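Long-range contacts in cysteine desulfurase (Stenotrophomonas maltophilia, PDB 6WCI), which probably removes sulfur from L-cysteine with the help of pyridoxal 5'-phosphate, passing it to a sulfur carrier and releasing L-alanine: residues B[195-200]-B[350-356]; B[324-329]-B[402-408]; B[178-182]-B[209-215]. All coordinates share one frame. Residues are numbered along the deposited sequence.

Interaction 1: residues B[195-200]-B[350-356]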
ATOM      1  N   ASN B 195      -3.784 -20.998   6.671  1.00 43.26           N
ATOM      2  CA  ASN B 195      -4.629 -20.747   5.511  1.00 44.85           C
ATOM      3  C   ASN B 195      -4.900 -21.999   4.687  1.00 48.31           C
ATOM      4  O   ASN B 195      -5.755 -21.958   3.796  1.00 47.53           O
ATOM      5  CB  ASN B 195      -3.995 -19.695   4.600  1.00 44.68           C
ATOM      6  CG  ASN B 195      -2.742 -20.203   3.930  1.00 43.94           C
ATOM      7  OD1 ASN B 195      -1.812 -20.659   4.600  1.00 42.49           O
ATOM      8  ND2 ASN B 195      -2.719 -20.158   2.602  1.00 43.36           N
ATOM      9  N   VAL B 196      -4.175 -23.086   4.935  1.00 51.52           N
ATOM     10  CA  VAL B 196      -4.358 -24.350   4.229  1.00 53.50           C
ATOM     11  C   VAL B 196      -5.053 -25.376   5.114  1.00 50.98           C
ATOM     12  O   VAL B 196      -6.047 -25.989   4.716  1.00 53.39           O
ATOM     13  CB  VAL B 196      -3.000 -24.891   3.721  1.00 56.41           C
ATOM     14  CG1 VAL B 196      -3.144 -26.298   3.177  1.00 59.68           C
ATOM     15  CG2 VAL B 196      -2.412 -23.955   2.674  1.00 52.93           C
ATOM     16  N   LEU B 197      -4.527 -25.585   6.318  1.00 49.66           N
ATOM     17  CA  LEU B 197      -5.055 -26.583   7.239  1.00 56.92           C
ATOM     18  C   LEU B 197      -6.261 -26.088   8.024  1.00 51.50           C
ATOM     19  O   LEU B 197      -7.068 -26.903   8.470  1.00 53.33           O
ATOM     20  CB  LEU B 197      -3.956 -27.000   8.217  1.00 55.92           C
ATOM     21  CG  LEU B 197      -2.647 -27.421   7.557  1.00 55.59           C
ATOM     22  CD1 LEU B 197      -1.488 -27.387   8.555  1.00 48.76           C
ATOM     23  CD2 LEU B 197      -2.792 -28.806   6.940  1.00 52.30           C
ATOM     24  N   GLY B 198      -6.393 -24.775   8.207  1.00 49.89           N
ATOM     25  CA  GLY B 198      -7.375 -24.231   9.116  1.00 56.55           C
ATOM     26  C   GLY B 198      -7.008 -24.323  10.580  1.00 51.58           C
ATOM     27  O   GLY B 198      -7.722 -23.746  11.412  1.00 50.42           O
ATOM     28  N   THR B 199      -5.914 -25.009  10.919  1.00 49.14           N
ATOM     29  CA  THR B 199      -5.546 -25.250  12.307  1.00 50.19           C
ATOM     30  C   THR B 199      -5.469 -23.945  13.087  1.00 47.28           C
ATOM     31  O   THR B 199      -4.960 -22.937  12.596  1.00 50.53           O
ATOM     32  CB  THR B 199      -4.195 -25.978  12.375  1.00 48.61           C
ATOM     33  OG1 THR B 199      -4.306 -27.281  11.782  1.00 52.45           O
ATOM     34  CG2 THR B 199      -3.737 -26.128  13.810  1.00 48.42           C
ATOM     35  N   VAL B 200      -6.014 -23.957  14.298  1.00 52.30           N
ATOM     36  CA  VAL B 200      -5.848 -22.863  15.244  1.00 47.89           C
ATOM     37  C   VAL B 200      -4.740 -23.256  16.211  1.00 51.83           C
ATOM     38  O   VAL B 200      -4.862 -24.250  16.935  1.00 50.97           O
ATOM     39  CB  VAL B 200      -7.154 -22.563  15.995  1.00 50.45           C
ATOM     40  CG1 VAL B 200      -6.912 -21.463  17.023  1.00 50.20           C
ATOM     41  CG2 VAL B 200      -8.278 -22.175  15.011  1.00 51.15           C
ATOM     42  N   GLU B 350      -8.977 -27.977  17.178  1.00 65.02           N
ATOM     43  CA  GLU B 350      -9.666 -26.712  16.958  1.00 67.74           C
ATOM     44  C   GLU B 350      -9.258 -26.147  15.602  1.00 65.51           C
ATOM     45  O   GLU B 350      -8.078 -26.152  15.244  1.00 66.75           O
ATOM     46  CB  GLU B 350      -9.375 -25.692  18.064  1.00 69.01           C
ATOM     47  CG  GLU B 350     -10.174 -24.398  17.858  1.00 78.27           C
ATOM     48  CD  GLU B 350     -10.039 -23.379  18.983  1.00 82.46           C
ATOM     49  OE1 GLU B 350      -8.983 -23.338  19.650  1.00 80.67           O
ATOM     50  OE2 GLU B 350     -11.006 -22.607  19.186  1.00 83.40           O
ATOM     51  N   LYS B 351     -10.241 -25.654  14.856  1.00 59.94           N
ATOM     52  CA  LYS B 351     -10.048 -25.370  13.442  1.00 64.55           C
ATOM     53  C   LYS B 351     -10.975 -24.239  13.012  1.00 63.57           C
ATOM     54  O   LYS B 351     -12.100 -24.130  13.506  1.00 65.70           O
ATOM     55  CB  LYS B 351     -10.313 -26.646  12.632  1.00 73.23           C
ATOM     56  CG  LYS B 351      -9.700 -26.707  11.252  1.00 70.76           C
ATOM     57  CD  LYS B 351     -10.081 -28.017  10.570  1.00 69.82           C
ATOM     58  CE  LYS B 351     -10.652 -27.756   9.202  1.00 66.13           C
ATOM     59  NZ  LYS B 351      -9.938 -28.458   8.106  1.00 62.86           N
ATOM     60  N   ALA B 352     -10.492 -23.391  12.103  1.00 59.12           N
ATOM     61  CA  ALA B 352     -11.349 -22.427  11.425  1.00 52.96           C
ATOM     62  C   ALA B 352     -11.970 -23.070  10.184  1.00 54.03           C
ATOM     63  O   ALA B 352     -11.545 -24.133   9.732  1.00 55.64           O
ATOM     64  CB  ALA B 352     -10.557 -21.171  11.046  1.00 50.11           C
ATOM     65  N   ALA B 353     -12.976 -22.398   9.608  1.00 53.13           N
ATOM     66  CA  ALA B 353     -13.785 -22.985   8.532  1.00 59.05           C
ATOM     67  C   ALA B 353     -13.038 -23.016   7.192  1.00 56.37           C
ATOM     68  O   ALA B 353     -13.501 -22.512   6.171  1.00 54.89           O
ATOM     69  CB  ALA B 353     -15.111 -22.243   8.392  1.00 53.65           C
ATOM     70  N   VAL B 354     -11.884 -23.675   7.198  1.00 54.30           N
ATOM     71  CA  VAL B 354     -11.067 -23.863   6.003  1.00 53.91           C
ATOM     72  C   VAL B 354     -10.837 -25.357   5.828  1.00 61.38           C
ATOM     73  O   VAL B 354     -10.404 -26.032   6.766  1.00 66.34           O
ATOM     74  CB  VAL B 354      -9.732 -23.098   6.108  1.00 51.88           C
ATOM     75  CG1 VAL B 354      -8.821 -23.420   4.933  1.00 51.89           C
ATOM     76  CG2 VAL B 354      -9.990 -21.600   6.208  1.00 49.24           C
ATOM     77  N   VAL B 355     -11.134 -25.875   4.639  1.00 61.08           N
ATOM     78  CA  VAL B 355     -11.022 -27.306   4.359  1.00 60.29           C
ATOM     79  C   VAL B 355     -10.224 -27.487   3.075  1.00 60.17           C
ATOM     80  O   VAL B 355     -10.709 -27.155   1.987  1.00 68.26           O
ATOM     81  CB  VAL B 355     -12.395 -27.982   4.238  1.00 62.24           C
ATOM     82  CG1 VAL B 355     -12.217 -29.432   3.844  1.00 65.05           C
ATOM     83  CG2 VAL B 355     -13.186 -27.851   5.536  1.00 62.58           C
ATOM     84  N   SER B 356      -9.008 -28.011   3.194  1.00 60.75           N
ATOM     85  CA  SER B 356      -8.224 -28.428   2.042  1.00 61.24           C
ATOM     86  C   SER B 356      -8.359 -29.941   1.903  1.00 64.40           C
ATOM     87  O   SER B 356      -8.225 -30.666   2.892  1.00 65.91           O
ATOM     88  CB  SER B 356      -6.753 -28.035   2.202  1.00 59.93           C
ATOM     89  OG  SER B 356      -6.573 -26.623   2.161  1.00 57.02           O
TER
HETATM   90  O   HOH W   1      -8.354 -28.436   6.027  1.00 37.27           O
HETATM   91  O   HOH W   2      -6.187 -27.279  16.986  1.00 57.64           O
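This is a buried contact, built on a backbone bridge and extended by side-chain-to-carbonyl bonds, between the loop that follows strand 185-191 of the seven-stranded sheet and the stretch leading into strand 354-359 of the six-stranded sheet. Two hydrogen bonds frame a single beta bridge between T199 and K351: A352 N donates to G198 O (2.9 Å) and V200 N to E350 O (3.2 Å). With no side chain at G198, which has a positive phi and where a CB would clash with V354 O, the two segments can approach to 4.8 Å between G198 CA and V354 CA. In this class-V PLP enzyme fold the contact joins the large cofactor-binding domain to the small C-terminal domain. S356 OG donates to V196 O (2.7 Å), and a water accepts from S356 N and can donate to L197 O (3.2 Å). K351 NZ bonds V354 O at 2.8 Å and, weakly, L197 O at 3.3 Å. V200 CG1 lies 3.8 Å from E350 OE1; E350 OE2 forms a salt bridge with R228.

Interaction 2: residues B[324-329]-B[402-408]. With SO4 (sulfate ion), chain E.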
ATOM      1  N   ARG B 324     -20.849 -19.172  14.250  1.00 60.99           N
ATOM      2  CA  ARG B 324     -21.535 -19.390  12.980  1.00 60.20           C
ATOM      3  C   ARG B 324     -20.678 -20.217  12.028  1.00 55.15           C
ATOM      4  O   ARG B 324     -21.151 -21.190  11.432  1.00 56.90           O
ATOM      5  CB  ARG B 324     -21.889 -18.042  12.349  1.00 56.04           C
ATOM      6  CG  ARG B 324     -22.237 -18.106  10.882  1.00 59.01           C
ATOM      7  CD  ARG B 324     -23.590 -18.759  10.659  1.00 58.59           C
ATOM      8  NE  ARG B 324     -24.083 -18.507   9.310  1.00 57.18           N
ATOM      9  CZ  ARG B 324     -25.242 -18.966   8.845  1.00 61.92           C
ATOM     10  NH1 ARG B 324     -26.008 -19.710   9.625  1.00 61.75           N
ATOM     11  NH2 ARG B 324     -25.632 -18.691   7.604  1.00 54.21           N
ATOM     12  N   GLU B 325     -19.410 -19.837  11.858  1.00 53.51           N
ATOM     13  CA  GLU B 325     -18.582 -20.551  10.898  1.00 53.74           C
ATOM     14  C   GLU B 325     -18.207 -21.947  11.396  1.00 58.99           C
ATOM     15  O   GLU B 325     -17.901 -22.820  10.579  1.00 61.13           O
ATOM     16  CB  GLU B 325     -17.347 -19.710  10.566  1.00 60.09           C
ATOM     17  CG  GLU B 325     -17.704 -18.386   9.876  1.00 48.99           C
ATOM     18  CD  GLU B 325     -16.510 -17.479   9.640  1.00 54.77           C
ATOM     19  OE1 GLU B 325     -16.672 -16.448   8.927  1.00 51.55           O
ATOM     20  OE2 GLU B 325     -15.415 -17.791  10.151  1.00 54.35           O
ATOM     21  N   ALA B 326     -18.252 -22.186  12.710  1.00 57.81           N
ATOM     22  CA  ALA B 326     -18.062 -23.541  13.221  1.00 59.88           C
ATOM     23  C   ALA B 326     -19.245 -24.440  12.864  1.00 62.23           C
ATOM     24  O   ALA B 326     -19.059 -25.614  12.530  1.00 64.08           O
ATOM     25  CB  ALA B 326     -17.849 -23.503  14.731  1.00 60.48           C
ATOM     26  N   GLU B 327     -20.467 -23.909  12.921  1.00 63.00           N
ATOM     27  CA  GLU B 327     -21.616 -24.662  12.421  1.00 69.93           C
ATOM     28  C   GLU B 327     -21.465 -24.950  10.931  1.00 70.63           C
ATOM     29  O   GLU B 327     -21.605 -26.094  10.490  1.00 65.77           O
ATOM     30  CB  GLU B 327     -22.911 -23.897  12.701  1.00 70.19           C
ATOM     31  CG  GLU B 327     -24.183 -24.616  12.280  1.00 75.14           C
ATOM     32  CD  GLU B 327     -25.428 -23.776  12.510  1.00 88.31           C
ATOM     33  OE1 GLU B 327     -25.313 -22.674  13.081  1.00 92.85           O
ATOM     34  OE2 GLU B 327     -26.530 -24.218  12.120  1.00 99.49           O
ATOM     35  N   LEU B 328     -21.142 -23.920  10.140  1.00 61.21           N
ATOM     36  CA  LEU B 328     -20.918 -24.136   8.714  1.00 63.91           C
ATOM     37  C   LEU B 328     -19.811 -25.159   8.472  1.00 67.00           C
ATOM     38  O   LEU B 328     -19.963 -26.060   7.637  1.00 63.46           O
ATOM     39  CB  LEU B 328     -20.600 -22.807   8.033  1.00 57.95           C
ATOM     40  CG  LEU B 328     -21.736 -21.769   8.033  1.00 67.84           C
ATOM     41  CD1 LEU B 328     -21.218 -20.375   7.654  1.00 53.90           C
ATOM     42  CD2 LEU B 328     -22.902 -22.187   7.119  1.00 58.08           C
ATOM     43  N   LEU B 329     -18.704 -25.055   9.214  1.00 61.33           N
ATOM     44  CA  LEU B 329     -17.624 -26.024   9.069  1.00 62.45           C
ATOM     45  C   LEU B 329     -18.110 -27.438   9.373  1.00 65.60           C
ATOM     46  O   LEU B 329     -17.891 -28.366   8.586  1.00 67.01           O
ATOM     47  CB  LEU B 329     -16.448 -25.664   9.986  1.00 61.39           C
ATOM     48  CG  LEU B 329     -15.397 -26.774  10.050  1.00 62.94           C
ATOM     49  CD1 LEU B 329     -14.788 -26.997   8.677  1.00 62.55           C
ATOM     50  CD2 LEU B 329     -14.306 -26.524  11.105  1.00 62.23           C
ATOM     51  N   LEU B 402     -14.959 -21.148   4.048  1.00 56.18           N
ATOM     52  CA  LEU B 402     -16.283 -20.607   4.289  1.00 50.89           C
ATOM     53  C   LEU B 402     -16.198 -19.340   5.130  1.00 52.41           C
ATOM     54  O   LEU B 402     -15.269 -19.162   5.925  1.00 55.80           O
ATOM     55  CB  LEU B 402     -17.146 -21.649   5.000  1.00 57.01           C
ATOM     56  CG  LEU B 402     -17.218 -23.014   4.301  1.00 62.49           C
ATOM     57  CD1 LEU B 402     -17.988 -24.048   5.139  1.00 67.32           C
ATOM     58  CD2 LEU B 402     -17.840 -22.868   2.925  1.00 54.99           C
ATOM     59  N   ALA B 403     -17.169 -18.455   4.936  1.00 54.22           N
ATOM     60  CA  ALA B 403     -17.329 -17.257   5.747  1.00 49.64           C
ATOM     61  C   ALA B 403     -18.736 -17.237   6.326  1.00 49.88           C
ATOM     62  O   ALA B 403     -19.612 -17.994   5.905  1.00 48.18           O
ATOM     63  CB  ALA B 403     -17.065 -15.989   4.933  1.00 43.00           C
ATOM     64  N   PHE B 404     -18.940 -16.358   7.308  1.00 45.46           N
ATOM     65  CA  PHE B 404     -20.209 -16.330   8.024  1.00 46.52           C
ATOM     66  C   PHE B 404     -21.384 -16.023   7.095  1.00 55.95           C
ATOM     67  O   PHE B 404     -22.510 -16.461   7.364  1.00 51.68           O
ATOM     68  CB  PHE B 404     -20.145 -15.314   9.163  1.00 45.28           C
ATOM     69  CG  PHE B 404     -19.810 -13.912   8.707  1.00 45.10           C
ATOM     70  CD1 PHE B 404     -20.809 -13.052   8.258  1.00 46.16           C
ATOM     71  CD2 PHE B 404     -18.500 -13.457   8.730  1.00 44.78           C
ATOM     72  CE1 PHE B 404     -20.498 -11.765   7.837  1.00 46.28           C
ATOM     73  CE2 PHE B 404     -18.182 -12.178   8.312  1.00 48.51           C
ATOM     74  CZ  PHE B 404     -19.182 -11.331   7.863  1.00 47.39           C
ATOM     75  N   TYR B 405     -21.148 -15.288   6.001  1.00 54.59           N
ATOM     76  CA  TYR B 405     -22.205 -14.967   5.046  1.00 51.66           C
ATOM     77  C   TYR B 405     -22.500 -16.101   4.069  1.00 46.46           C
ATOM     78  O   TYR B 405     -23.414 -15.971   3.251  1.00 46.67           O
ATOM     79  CB  TYR B 405     -21.866 -13.684   4.265  1.00 50.25           C
ATOM     80  CG  TYR B 405     -20.461 -13.616   3.722  1.00 47.18           C
ATOM     81  CD1 TYR B 405     -20.079 -14.365   2.624  1.00 41.75           C
ATOM     82  CD2 TYR B 405     -19.518 -12.769   4.297  1.00 49.43           C
ATOM     83  CE1 TYR B 405     -18.783 -14.305   2.130  1.00 43.82           C
ATOM     84  CE2 TYR B 405     -18.222 -12.697   3.817  1.00 46.22           C
ATOM     85  CZ  TYR B 405     -17.857 -13.457   2.726  1.00 45.70           C
ATOM     86  OH  TYR B 405     -16.557 -13.392   2.245  1.00 38.01           O
ATOM     87  N   ASN B 406     -21.752 -17.198   4.114  1.00 55.07           N
ATOM     88  CA  ASN B 406     -22.191 -18.387   3.406  1.00 49.87           C
ATOM     89  C   ASN B 406     -23.348 -19.032   4.164  1.00 60.22           C
ATOM     90  O   ASN B 406     -23.635 -18.693   5.316  1.00 60.35           O
ATOM     91  CB  ASN B 406     -21.041 -19.377   3.242  1.00 66.58           C
ATOM     92  CG  ASN B 406     -19.958 -18.862   2.321  1.00 63.84           C
ATOM     93  OD1 ASN B 406     -18.793 -18.753   2.712  1.00 48.20           O
ATOM     94  ND2 ASN B 406     -20.339 -18.545   1.082  1.00 48.52           N
ATOM     95  N   THR B 407     -24.022 -19.974   3.505  1.00 58.63           N
ATOM     96  CA  THR B 407     -25.227 -20.582   4.050  1.00 59.26           C
ATOM     97  C   THR B 407     -25.134 -22.102   4.000  1.00 63.46           C
ATOM     98  O   THR B 407     -24.330 -22.678   3.261  1.00 58.77           O
ATOM     99  CB  THR B 407     -26.482 -20.135   3.287  1.00 60.11           C
ATOM    100  OG1 THR B 407     -26.463 -20.703   1.972  1.00 56.46           O
ATOM    101  CG2 THR B 407     -26.535 -18.611   3.181  1.00 53.24           C
ATOM    102  N   HIS B 408     -25.986 -22.749   4.802  1.00 63.96           N
ATOM    103  CA  HIS B 408     -26.091 -24.207   4.762  1.00 65.23           C
ATOM    104  C   HIS B 408     -26.633 -24.687   3.425  1.00 65.12           C
ATOM    105  O   HIS B 408     -26.227 -25.749   2.935  1.00 65.66           O
ATOM    106  CB  HIS B 408     -26.976 -24.693   5.906  1.00 65.15           C
ATOM    107  CG  HIS B 408     -26.371 -24.483   7.256  1.00 68.09           C
ATOM    108  ND1 HIS B 408     -25.258 -25.174   7.686  1.00 65.45           N
ATOM    109  CD2 HIS B 408     -26.713 -23.652   8.270  1.00 65.15           C
ATOM    110  CE1 HIS B 408     -24.938 -24.777   8.905  1.00 64.99           C
ATOM    111  NE2 HIS B 408     -25.804 -23.854   9.282  1.00 70.75           N
TER
HETATM  112  S   SO4 E 502     -28.576 -20.668   6.709  1.00 82.35           S
HETATM  113  O1  SO4 E 502     -28.770 -19.253   6.406  1.00 89.67           O
HETATM  114  O2  SO4 E 502     -27.161 -21.002   6.606  1.00 85.18           O
HETATM  115  O3  SO4 E 502     -29.317 -21.488   5.744  1.00 74.04           O
HETATM  116  O4  SO4 E 502     -29.032 -20.900   8.078  1.00 82.12           O
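L328, H408 and E325 lose the most surface where helix 318-336 meets the loop between strand 397-401 and helix 408-422. L328 is the apolar centre: its CD2 sits over the face of the H408 ring, 3.8 Å from the centroid, in a CH-pi contact, and its CB lies 4.1 Å from L402 CD1. L328 CD1 packs on the loop backbone, 3.4 Å from A403 O. H408 NE2 also gives a weak hydrogen bond to E327 OE2 (3.0 Å), while H408 ND1 is hydrogen-bonded to H331 of helix 318-336. The loop makes a type I turn from A403 to N406, and T407 then N-caps the C-terminal helix through E410 N, within the small domain of this class-V fold. E325 OE1 takes a weak bond from F404 N (2.8 Å); its OE2 is held by H227. R324, nearly as buried by the contact, donates from NE to F404 O (3.2 Å), and its NH2 shares a sulfate, probably from the crystallisation liquor, with H408 N: both bond O2, at 2.9 and 2.8 Å.

Interaction 3: residues B[178-182]-B[209-215]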
ATOM      1  N   ARG B 178       9.087 -27.410  21.796  1.00 48.79           N
ATOM      2  CA  ARG B 178       9.895 -27.181  22.989  1.00 55.16           C
ATOM      3  C   ARG B 178      11.312 -27.708  22.803  1.00 57.18           C
ATOM      4  O   ARG B 178      12.287 -27.042  23.178  1.00 53.80           O
ATOM      5  CB  ARG B 178       9.243 -27.834  24.204  1.00 64.92           C
ATOM      6  CG  ARG B 178       8.159 -27.000  24.848  1.00 71.40           C
ATOM      7  CD  ARG B 178       7.583 -27.698  26.070  1.00 79.67           C
ATOM      8  NE  ARG B 178       6.643 -28.753  25.705  1.00 81.30           N
ATOM      9  CZ  ARG B 178       5.366 -28.537  25.412  1.00 78.14           C
ATOM     10  NH1 ARG B 178       4.888 -27.300  25.435  1.00 76.12           N
ATOM     11  NH2 ARG B 178       4.570 -29.554  25.092  1.00 72.92           N
ATOM     12  N   ALA B 179      11.448 -28.898  22.221  1.00 57.67           N
ATOM     13  CA  ALA B 179      12.780 -29.437  21.979  1.00 59.41           C
ATOM     14  C   ALA B 179      13.556 -28.572  20.994  1.00 55.27           C
ATOM     15  O   ALA B 179      14.791 -28.514  21.062  1.00 61.21           O
ATOM     16  CB  ALA B 179      12.684 -30.876  21.471  1.00 54.94           C
ATOM     17  N   ALA B 180      12.850 -27.884  20.090  1.00 48.59           N
ATOM     18  CA  ALA B 180      13.487 -27.051  19.078  1.00 51.68           C
ATOM     19  C   ALA B 180      13.860 -25.668  19.591  1.00 50.79           C
ATOM     20  O   ALA B 180      14.672 -24.989  18.951  1.00 47.91           O
ATOM     21  CB  ALA B 180      12.568 -26.896  17.863  1.00 53.31           C
ATOM     22  N   MET B 181      13.290 -25.235  20.715  1.00 49.79           N
ATOM     23  CA  MET B 181      13.516 -23.887  21.241  1.00 47.62           C
ATOM     24  C   MET B 181      14.731 -23.880  22.176  1.00 47.72           C
ATOM     25  O   MET B 181      14.627 -23.743  23.397  1.00 51.73           O
ATOM     26  CB  MET B 181      12.262 -23.376  21.945  1.00 42.67           C
ATOM     27  CG  MET B 181      11.115 -23.057  21.027  1.00 46.76           C
ATOM     28  SD  MET B 181       9.763 -22.246  21.910  1.00 56.37           S
ATOM     29  CE  MET B 181       9.372 -23.499  23.113  1.00 52.42           C
ATOM     30  N   THR B 182      15.903 -24.021  21.567  1.00 45.44           N
ATOM     31  CA  THR B 182      17.176 -24.024  22.278  1.00 47.40           C
ATOM     32  C   THR B 182      17.697 -22.604  22.425  1.00 44.12           C
ATOM     33  O   THR B 182      17.177 -21.678  21.807  1.00 42.39           O
ATOM     34  CB  THR B 182      18.174 -24.902  21.527  1.00 51.11           C
ATOM     35  OG1 THR B 182      18.240 -24.468  20.161  1.00 49.13           O
ATOM     36  CG2 THR B 182      17.745 -26.369  21.591  1.00 53.96           C
ATOM     37  N   GLU B 209       5.823 -19.695  26.448  1.00 46.24           N
ATOM     38  CA  GLU B 209       7.004 -20.545  26.528  1.00 47.93           C
ATOM     39  C   GLU B 209       8.160 -19.935  25.748  1.00 48.15           C
ATOM     40  O   GLU B 209       9.320 -20.044  26.159  1.00 49.96           O
ATOM     41  CB  GLU B 209       6.674 -21.947  26.016  1.00 52.00           C
ATOM     42  CG  GLU B 209       7.791 -22.951  26.164  1.00 60.50           C
ATOM     43  CD  GLU B 209       8.207 -23.174  27.610  1.00 66.85           C
ATOM     44  OE1 GLU B 209       7.318 -23.247  28.487  1.00 65.73           O
ATOM     45  OE2 GLU B 209       9.431 -23.265  27.862  1.00 66.63           O
ATOM     46  N   ALA B 210       7.865 -19.272  24.630  1.00 43.85           N
ATOM     47  CA  ALA B 210       8.922 -18.590  23.896  1.00 40.68           C
ATOM     48  C   ALA B 210       9.528 -17.473  24.741  1.00 43.72           C
ATOM     49  O   ALA B 210      10.752 -17.380  24.880  1.00 42.29           O
ATOM     50  CB  ALA B 210       8.380 -18.043  22.576  1.00 37.40           C
ATOM     51  N   ARG B 211       8.676 -16.635  25.342  1.00 38.39           N
ATOM     52  CA  ARG B 211       9.171 -15.542  26.175  1.00 45.06           C
ATOM     53  C   ARG B 211      10.008 -16.059  27.337  1.00 42.88           C
ATOM     54  O   ARG B 211      10.944 -15.384  27.780  1.00 45.76           O
ATOM     55  CB  ARG B 211       8.006 -14.694  26.695  1.00 40.43           C
ATOM     56  CG  ARG B 211       8.454 -13.394  27.377  1.00 40.30           C
ATOM     57  CD  ARG B 211       7.297 -12.418  27.562  1.00 46.01           C
ATOM     58  NE  ARG B 211       6.540 -12.252  26.321  1.00 50.74           N
ATOM     59  CZ  ARG B 211       6.921 -11.479  25.308  1.00 47.98           C
ATOM     60  NH1 ARG B 211       8.054 -10.792  25.386  1.00 53.79           N
ATOM     61  NH2 ARG B 211       6.170 -11.397  24.213  1.00 39.13           N
ATOM     62  N   LYS B 212       9.691 -17.246  27.843  1.00 47.17           N
ATOM     63  CA  LYS B 212      10.476 -17.809  28.930  1.00 45.99           C
ATOM     64  C   LYS B 212      11.897 -18.133  28.480  1.00 51.05           C
ATOM     65  O   LYS B 212      12.826 -18.119  29.298  1.00 49.05           O
ATOM     66  CB  LYS B 212       9.770 -19.052  29.480  1.00 44.64           C
ATOM     67  CG  LYS B 212      10.070 -19.347  30.935  1.00 52.29           C
ATOM     68  CD  LYS B 212       9.052 -20.318  31.542  1.00 48.16           C
ATOM     69  CE  LYS B 212       9.496 -21.767  31.398  1.00 69.34           C
ATOM     70  NZ  LYS B 212       8.686 -22.679  32.256  1.00 69.65           N
ATOM     71  N   ARG B 213      12.089 -18.413  27.191  1.00 41.99           N
ATOM     72  CA  ARG B 213      13.396 -18.753  26.647  1.00 45.51           C
ATOM     73  C   ARG B 213      14.054 -17.585  25.915  1.00 46.01           C
ATOM     74  O   ARG B 213      15.049 -17.785  25.209  1.00 43.91           O
ATOM     75  CB  ARG B 213      13.268 -19.955  25.713  1.00 42.29           C
ATOM     76  CG  ARG B 213      12.356 -21.028  26.262  1.00 48.50           C
ATOM     77  CD  ARG B 213      12.450 -22.304  25.466  1.00 48.79           C
ATOM     78  NE  ARG B 213      11.514 -23.303  25.958  1.00 47.19           N
ATOM     79  CZ  ARG B 213      11.742 -24.611  25.928  1.00 59.61           C
ATOM     80  NH1 ARG B 213      12.887 -25.078  25.445  1.00 64.80           N
ATOM     81  NH2 ARG B 213      10.833 -25.448  26.405  1.00 59.96           N
ATOM     82  N   GLY B 214      13.530 -16.375  26.070  1.00 44.74           N
ATOM     83  CA  GLY B 214      14.090 -15.241  25.353  1.00 43.93           C
ATOM     84  C   GLY B 214      13.941 -15.334  23.850  1.00 44.71           C
ATOM     85  O   GLY B 214      14.855 -14.943  23.113  1.00 46.71           O
ATOM     86  N   ILE B 215      12.808 -15.838  23.372  1.00 38.72           N
ATOM     87  CA  ILE B 215      12.585 -16.027  21.943  1.00 35.88           C
ATOM     88  C   ILE B 215      11.486 -15.074  21.489  1.00 36.11           C
ATOM     89  O   ILE B 215      10.351 -15.132  21.985  1.00 41.41           O
ATOM     90  CB  ILE B 215      12.235 -17.486  21.619  1.00 38.91           C
ATOM     91  CG1 ILE B 215      13.423 -18.394  21.950  1.00 37.79           C
ATOM     92  CG2 ILE B 215      11.822 -17.619  20.159  1.00 40.71           C
ATOM     93  CD1 ILE B 215      13.134 -19.874  21.801  1.00 39.04           C
TER
HETATM   94  O   HOH W   3      16.038 -19.854  23.992  0.52 32.20           O
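Apolar packing centres on M181, whose CA-to-CB bond points toward 209-215; the residue has about 99 Å² covered by that segment. Its CB touches I215 CD1 at 3.6 Å, its SD lies 4.5 Å from A210 CB, and its CE comes within 3.5 Å of E209 CG. The same methyl group rests over one face of the R213 guanidinium, with M181 CE 3.6 Å from R213 NE.

The polar part is carried by R213. Its NH1 donates at 3.0 Å to M181 O, the carbonyl of the first residue beyond helix 174-180, which centres an inverse gamma turn. The guanidinium is held in place from its own segment by a salt bridge to E209, R213 NE to OE2 at 2.8 Å, with NH2 also bonded to OE2 at 3.0 Å. A water lies between R213 O (2.6 Å) and T182 O (3.1 Å, weak at best) and can donate to either.

Helix 203-212 closes in a Schellman motif, I215 N bonding A210 O at 3.0 Å, with G214 supplying the positive phi. That reversal sends the chain into strand 216-220, which runs parallel beside strand 185-191. The contact therefore packs together the C-terminal ends of two helices of the large alpha/beta domain, with M181 also resting on L137 of strand 135-139 and I215 on V185 and L188 of strand 185-191.

Interactions 1 and 2 are neighbours, their centres 13 Å apart, and meet at the end of the six-stranded sheet: A353 O lies 2.9 Å from L402 N, a probable hydrogen bond, while V355 packs on L329. Interaction 1, the most buried, relies on main-chain bonds, helped by a serine and a lysine, between a large-domain loop and the run into a small-domain strand. Interaction 2, partly buried, sets a helix against a loop inside the small domain, using an arginine on loop carbonyls, glutamates as weak acceptors and an apolar core. Interaction 3 is peripheral, about 13 Å from interaction 1 at nearest atoms, and pairs a methionine with a salt-bridged arginine. Helix 203-212 follows the 195-200 loop, relating interactions 1 and 3.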